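Local coordinates for CMP/dCMP-type deaminase domain-containing protein (Aspergillus oryzae RIB40, PDB 7DRY) that probably deaminates a pyrimidine intermediate of riboflavin biosynthesis, using a zinc ion bound in a cytidine deaminase (CDA) fold, at residues F132-P137 with R165-V170; A6-E11 with V33-G38. One frame throughout, in Å; residues are numbered along the deposited sequence.

In the fold
Both contacts place a helix against the framework of the CDA fold, contact 2 on a strand and contact 1 on a loop. Contact 2 sets helix 5-16 on strand 29-36. Contact 1 sets helix 164-171 against the loop that leaves strand 127-132. Their centres are 18 Å apart. They meet at Leu9, whose CD1 lies 3.9 Å from Phe132 C and 3.9 Å from Gly133 N, so helix 5-16 also packs on the start of that loop. Contact 1 is the nearer to the metal. The side chain of Ile167 is about 13 Å from the zinc ion, which His61, Cys102 and Cys112 hold, and about 11 Å from that of Glu63. Contact 2 lies away from the site.

Contact 1: residues F132-P137 with R165-V170; sequences FGVKEP and REILEV
Ile167 and Leu168 of helix 164-171 meet Gly133 and Val134, where the chain turns a corner after strand 127-132 of the CDA fold. The contact is buried and wholly apolar, and no hydrogen bond crosses it. Ile167 makes the closest approach. Its CD1 ends 3.6 Å from Gly133 CA. Gly133 has no side chain, so the methyl meets the backbone directly. Val134 is modelled in two conformers, and what follows holds for one of them. It lies alongside Ile167, the two side chains running past each other in opposite directions. Val134 CG2 rests 3.8 Å from Ile167 CG2. The other branch, Val134 CG1, meets Leu168 CD2 at 4.2 Å.

Further out, backbone bonds to Thr98 and Glu100 hold Gly133 and Val134. Leu168 also packs on Ala185 and Leu186 of helix 178-187, and Ile167 touches Thr98. The loop then bends in an inverse gamma turn centred on Lys135, with a weak bond from Glu136 N to Val134 O. On the exposed side of helix 164-171, Arg165 is bridged to Glu169 one turn on. Arg165 NE points at the anti lone pair of Glu169 OE2, 3.1 Å away, and that oxygen lies 1° out of the guanidinium plane.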
loop_
_atom_site.group_PDB
_atom_site.type_symbol
_atom_site.label_atom_id
_atom_site.label_comp_id
_atom_site.label_asym_id
_atom_site.label_seq_id
_atom_site.Cartn_x
_atom_site.Cartn_y
_atom_site.Cartn_z
ATOM N N PHE A 132 -1.526 -7.477 1.249
ATOM C CA PHE A 132 -1.174 -6.809 2.500
ATOM C C PHE A 132 -1.090 -7.830 3.629
ATOM O O PHE A 132 -1.546 -8.968 3.492
ATOM C CB PHE A 132 -2.121 -5.642 2.818
ATOM C CG PHE A 132 -3.575 -6.009 2.795
ATOM C CD1 PHE A 132 -4.186 -6.483 3.937
ATOM C CD2 PHE A 132 -4.335 -5.862 1.643
ATOM C CE1 PHE A 132 -5.529 -6.816 3.941
ATOM C CE2 PHE A 132 -5.679 -6.193 1.641
ATOM C CZ PHE A 132 -6.273 -6.670 2.790
ATOM N N GLY A 133 -0.511 -7.407 4.759
ATOM C CA GLY A 133 -0.181 -8.323 5.837
ATOM C C GLY A 133 -1.072 -8.274 7.062
ATOM O O GLY A 133 -1.053 -9.198 7.888
ATOM N N VAL A 134 -1.868 -7.212 7.193
ATOM C CA VAL A 134 -2.803 -7.051 8.304
ATOM C C VAL A 134 -4.078 -6.423 7.761
ATOM O O VAL A 134 -4.023 -5.411 7.055
ATOM C CB VAL A 134 -2.224 -6.172 9.435
ATOM C CG1 VAL A 134 -3.277 -5.918 10.510
ATOM C CG2 VAL A 134 -0.990 -6.810 10.050
ATOM N N LYS A 135 -5.227 -7.012 8.098
ATOM C CA LYS A 135 -6.519 -6.510 7.632
ATOM C C LYS A 135 -7.025 -5.383 8.535
ATOM O O LYS A 135 -8.123 -5.413 9.082
ATOM C CB LYS A 135 -7.527 -7.644 7.494
ATOM C CG LYS A 135 -8.590 -7.355 6.437
ATOM C CD LYS A 135 -9.589 -8.491 6.281
ATOM C CE LYS A 135 -10.647 -8.127 5.252
ATOM N NZ LYS A 135 -11.720 -9.155 5.146
ATOM N N GLU A 136 -6.177 -4.368 8.679
ATOM C CA GLU A 136 -6.500 -3.130 9.365
ATOM C C GLU A 136 -5.785 -2.029 8.593
ATOM O O GLU A 136 -4.648 -2.227 8.137
ATOM C CB GLU A 136 -6.023 -3.113 10.825
ATOM C CG GLU A 136 -6.680 -4.153 11.720
ATOM C CD GLU A 136 -8.179 -3.957 11.853
ATOM O OE1 GLU A 136 -8.654 -2.807 11.726
ATOM O OE2 GLU A 136 -8.885 -4.959 12.086
ATOM N N PRO A 137 -6.425 -0.880 8.415
ATOM C CA PRO A 137 -5.798 0.208 7.663
ATOM C C PRO A 137 -4.777 0.953 8.510
ATOM O O PRO A 137 -4.767 0.877 9.737
ATOM C CB PRO A 137 -6.981 1.122 7.332
ATOM C CG PRO A 137 -7.931 0.907 8.482
ATOM C CD PRO A 137 -7.799 -0.550 8.839
ATOM N N ARG A 165 2.192 -9.295 13.752
ATOM C CA ARG A 165 2.689 -8.598 14.930
ATOM C C ARG A 165 3.778 -7.601 14.559
ATOM O O ARG A 165 3.748 -6.447 15.001
ATOM C CB ARG A 165 3.172 -9.577 15.997
ATOM C CG ARG A 165 3.716 -8.837 17.199
ATOM C CD ARG A 165 3.918 -9.691 18.423
ATOM N NE ARG A 165 4.484 -8.851 19.471
ATOM C CZ ARG A 165 5.081 -9.304 20.563
ATOM N NH1 ARG A 165 5.182 -10.613 20.779
ATOM N NH2 ARG A 165 5.574 -8.439 21.440
ATOM N N GLU A 166 4.739 -8.021 13.726
ATOM C CA GLU A 166 5.830 -7.128 13.346
ATOM C C GLU A 166 5.327 -5.935 12.549
ATOM O O GLU A 166 5.813 -4.812 12.731
ATOM C CB GLU A 166 6.876 -7.892 12.534
ATOM C CG GLU A 166 7.671 -8.871 13.370
ATOM C CD GLU A 166 8.473 -9.824 12.516
ATOM O OE1 GLU A 166 9.612 -9.471 12.144
ATOM O OE2 GLU A 166 7.947 -10.915 12.203
ATOM N N ILE A 167 4.365 -6.162 11.651
ATOM C CA ILE A 167 3.794 -5.058 10.883
ATOM C C ILE A 167 3.171 -4.023 11.812
ATOM O O ILE A 167 3.375 -2.816 11.643
ATOM C CB ILE A 167 2.788 -5.599 9.858
ATOM C CG1 ILE A 167 3.543 -6.265 8.710
ATOM C CG2 ILE A 167 1.867 -4.483 9.346
ATOM C CD1 ILE A 167 2.638 -7.067 7.779
ATOM N N LEU A 168 2.433 -4.482 12.825
ATOM C CA LEU A 168 1.774 -3.559 13.747
ATOM C C LEU A 168 2.777 -2.871 14.661
ATOM O O LEU A 168 2.664 -1.665 14.907
ATOM C CB LEU A 168 0.723 -4.306 14.569
ATOM C CG LEU A 168 -0.484 -4.771 13.757
ATOM C CD1 LEU A 168 -1.294 -5.787 14.531
ATOM C CD2 LEU A 168 -1.346 -3.574 13.369
ATOM N N GLU A 169 3.765 -3.617 15.172
ATOM C CA GLU A 169 4.767 -3.013 16.053
ATOM C C GLU A 169 5.492 -1.873 15.357
ATOM O O GLU A 169 5.741 -0.822 15.960
ATOM C CB GLU A 169 5.788 -4.050 16.527
ATOM C CG GLU A 169 5.224 -5.211 17.362
ATOM C CD GLU A 169 4.953 -4.867 18.805
ATOM O OE1 GLU A 169 5.092 -3.689 19.192
ATOM O OE2 GLU A 169 4.606 -5.795 19.559
ATOM N N VAL A 170 5.862 -2.071 14.092
ATOM C CA VAL A 170 6.500 -1.005 13.334
ATOM C C VAL A 170 5.514 0.130 13.093
ATOM O O VAL A 170 5.830 1.309 13.302
ATOM C CB VAL A 170 7.064 -1.568 12.020
ATOM C CG1 VAL A 170 7.474 -0.434 11.072
ATOM C CG2 VAL A 170 8.236 -2.519 12.305
#

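Contact 2: residues A6-E11 with V33-G38; sequences AKYLRE and VSRKEG
Tyr8 of helix 5-16 reaches across to Val33 and Arg35, two residues of strand 29-36 whose CB atoms point back at the helix. The apolar part is the touch between Tyr8 and Val33, which approach from opposite directions. Val33 CG2 lies obliquely to the ring, 3.8 Å from Tyr8 CE1 and 4.1 Å from Tyr8 CZ. The second methyl, Val33 CG1, is 4.0 Å from Tyr8 OH. The phenol is therefore bordered by both branches of the valine.

The cationic side chain comes to another part of the ring. Arg35 NH2 stands 3.4 Å from Tyr8 CE2, again at an oblique angle, while the ring carbon lies at the guanidinium edge. The two planes are 54° apart, so the groups are not stacked flat. Arg35 gets there with CG anti to the backbone N (chi1 172°) and a bend further out at chi3.

This is a helix lying on a sheet of the CDA fold, where strand 29-36 runs between strands 46-52 and 91-97. The ring of Tyr8 lies between helix and sheet.

Polar bonds fix the buried ends. Asp45 OD2 accepts a hydrogen bond from Tyr8 OH and forms a salt bridge with Arg35 NH2. One carboxylate oxygen thus ties both groups and would offset the buried positive charge. Tyr96 of strand 91-97 adds to both: its ring stacks with that of Tyr8, and its OH is hydrogen-bonded to Arg35 NH2. On the helix itself, Lys7 NZ pairs with Glu11 OE2 at 2.7 Å, approaching from the anti side and 29° out of the carboxylate plane.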
loop_
_atom_site.group_PDB
_atom_site.type_symbol
_atom_site.label_atom_id
_atom_site.label_comp_id
_atom_site.label_asym_id
_atom_site.label_seq_id
_atom_site.Cartn_x
_atom_site.Cartn_y
_atom_site.Cartn_z
ATOM N N ALA A 6 5.494 -13.173 1.068
ATOM C CA ALA A 6 6.063 -12.880 2.376
ATOM C C ALA A 6 7.343 -12.065 2.250
ATOM O O ALA A 6 7.568 -11.127 3.024
ATOM C CB ALA A 6 6.319 -14.181 3.139
ATOM N N LYS A 7 8.192 -12.399 1.275
ATOM C CA LYS A 7 9.433 -11.648 1.106
ATOM C C LYS A 7 9.157 -10.206 0.703
ATOM O O LYS A 7 9.780 -9.278 1.232
ATOM C CB LYS A 7 10.355 -12.332 0.093
ATOM C CG LYS A 7 11.719 -11.656 -0.017
ATOM C CD LYS A 7 12.542 -12.195 -1.179
ATOM C CE LYS A 7 13.920 -11.541 -1.227
ATOM N NZ LYS A 7 14.062 -10.418 -0.251
ATOM N N TYR A 8 8.220 -9.994 -0.227
ATOM C CA TYR A 8 7.856 -8.623 -0.579
ATOM C C TYR A 8 7.333 -7.865 0.632
ATOM O O TYR A 8 7.653 -6.683 0.816
ATOM C CB TYR A 8 6.802 -8.618 -1.687
ATOM C CG TYR A 8 7.380 -8.729 -3.078
ATOM C CD1 TYR A 8 8.178 -7.713 -3.608
ATOM C CD2 TYR A 8 7.142 -9.849 -3.869
ATOM C CE1 TYR A 8 8.704 -7.804 -4.871
ATOM C CE2 TYR A 8 7.678 -9.954 -5.145
ATOM C CZ TYR A 8 8.458 -8.924 -5.643
ATOM O OH TYR A 8 8.991 -9.008 -6.911
ATOM N N LEU A 9 6.538 -8.526 1.480
ATOM C CA LEU A 9 6.015 -7.814 2.642
ATOM C C LEU A 9 7.115 -7.480 3.639
ATOM O O LEU A 9 7.059 -6.427 4.279
ATOM C CB LEU A 9 4.865 -8.579 3.286
ATOM C CG LEU A 9 3.579 -8.496 2.460
ATOM C CD1 LEU A 9 2.517 -9.343 3.121
ATOM C CD2 LEU A 9 3.080 -7.054 2.276
ATOM N N ARG A 10 8.120 -8.350 3.779
ATOM C CA ARG A 10 9.259 -8.017 4.630
ATOM C C ARG A 10 10.012 -6.816 4.077
ATOM O O ARG A 10 10.475 -5.957 4.838
ATOM C CB ARG A 10 10.194 -9.220 4.762
ATOM C CG ARG A 10 9.625 -10.360 5.598
ATOM C CD ARG A 10 10.694 -11.384 5.946
ATOM N NE ARG A 10 11.184 -12.101 4.770
ATOM C CZ ARG A 10 10.659 -13.231 4.308
ATOM N NH1 ARG A 10 9.617 -13.782 4.919
ATOM N NH2 ARG A 10 11.175 -13.809 3.233
ATOM N N GLU A 11 10.140 -6.741 2.749
ATOM C CA GLU A 11 10.770 -5.583 2.130
ATOM C C GLU A 11 9.929 -4.332 2.350
ATOM O O GLU A 11 10.470 -3.244 2.584
ATOM C CB GLU A 11 10.991 -5.857 0.638
ATOM C CG GLU A 11 12.054 -6.929 0.375
ATOM C CD GLU A 11 12.088 -7.420 -1.061
ATOM O OE1 GLU A 11 11.232 -7.005 -1.866
ATOM O OE2 GLU A 11 12.983 -8.230 -1.385
ATOM N N VAL A 33 4.798 -3.565 -8.218
ATOM C CA VAL A 33 5.512 -4.561 -9.014
ATOM C C VAL A 33 4.770 -4.779 -10.328
ATOM O O VAL A 33 3.533 -4.796 -10.353
ATOM C CB VAL A 33 5.583 -5.889 -8.227
ATOM C CG1 VAL A 33 6.268 -6.986 -9.036
ATOM C CG2 VAL A 33 6.296 -5.676 -6.883
ATOM N N SER A 34 5.521 -4.965 -11.415
ATOM C CA SER A 34 4.978 -5.449 -12.687
ATOM C C SER A 34 5.288 -6.937 -12.806
ATOM O O SER A 34 6.457 -7.341 -12.753
ATOM C CB SER A 34 5.568 -4.701 -13.883
ATOM O OG SER A 34 5.225 -5.352 -15.105
ATOM N N ARG A 35 4.247 -7.742 -12.972
ATOM C CA ARG A 35 4.341 -9.194 -12.910
ATOM C C ARG A 35 3.670 -9.797 -14.137
ATOM O O ARG A 35 2.605 -9.339 -14.565
ATOM C CB ARG A 35 3.628 -9.684 -11.635
ATOM C CG ARG A 35 3.466 -11.185 -11.518
ATOM C CD ARG A 35 3.086 -11.552 -10.088
ATOM N NE ARG A 35 4.177 -11.260 -9.166
ATOM C CZ ARG A 35 4.017 -11.035 -7.864
ATOM N NH1 ARG A 35 2.804 -11.076 -7.318
ATOM N NH2 ARG A 35 5.074 -10.769 -7.108
ATOM N N LYS A 36 4.274 -10.844 -14.693
ATOM C CA LYS A 36 3.634 -11.544 -15.798
ATOM C C LYS A 36 2.318 -12.156 -15.334
ATOM O O LYS A 36 2.221 -12.700 -14.233
ATOM C CB LYS A 36 4.549 -12.654 -16.332
ATOM C CG LYS A 36 5.748 -12.152 -17.116
ATOM C CD LYS A 36 5.323 -11.437 -18.391
ATOM C CE LYS A 36 4.641 -12.375 -19.368
ATOM N NZ LYS A 36 5.576 -13.002 -20.349
ATOM N N GLU A 37 1.286 -12.045 -16.165
ATOM C CA GLU A 37 0.034 -12.706 -15.837
ATOM C C GLU A 37 0.159 -14.201 -16.082
ATOM O O GLU A 37 0.922 -14.649 -16.939
ATOM C CB GLU A 37 -1.119 -12.120 -16.650
ATOM C CG GLU A 37 -1.652 -10.835 -16.025
ATOM C CD GLU A 37 -2.233 -9.876 -17.032
ATOM O OE1 GLU A 37 -3.039 -9.004 -16.630
ATOM O OE2 GLU A 37 -1.888 -9.985 -18.222
ATOM N N GLY A 38 -0.588 -14.980 -15.306
ATOM C CA GLY A 38 -0.556 -16.421 -15.476
ATOM C C GLY A 38 0.426 -17.101 -14.542
ATOM O O GLY A 38 0.616 -16.661 -13.411
#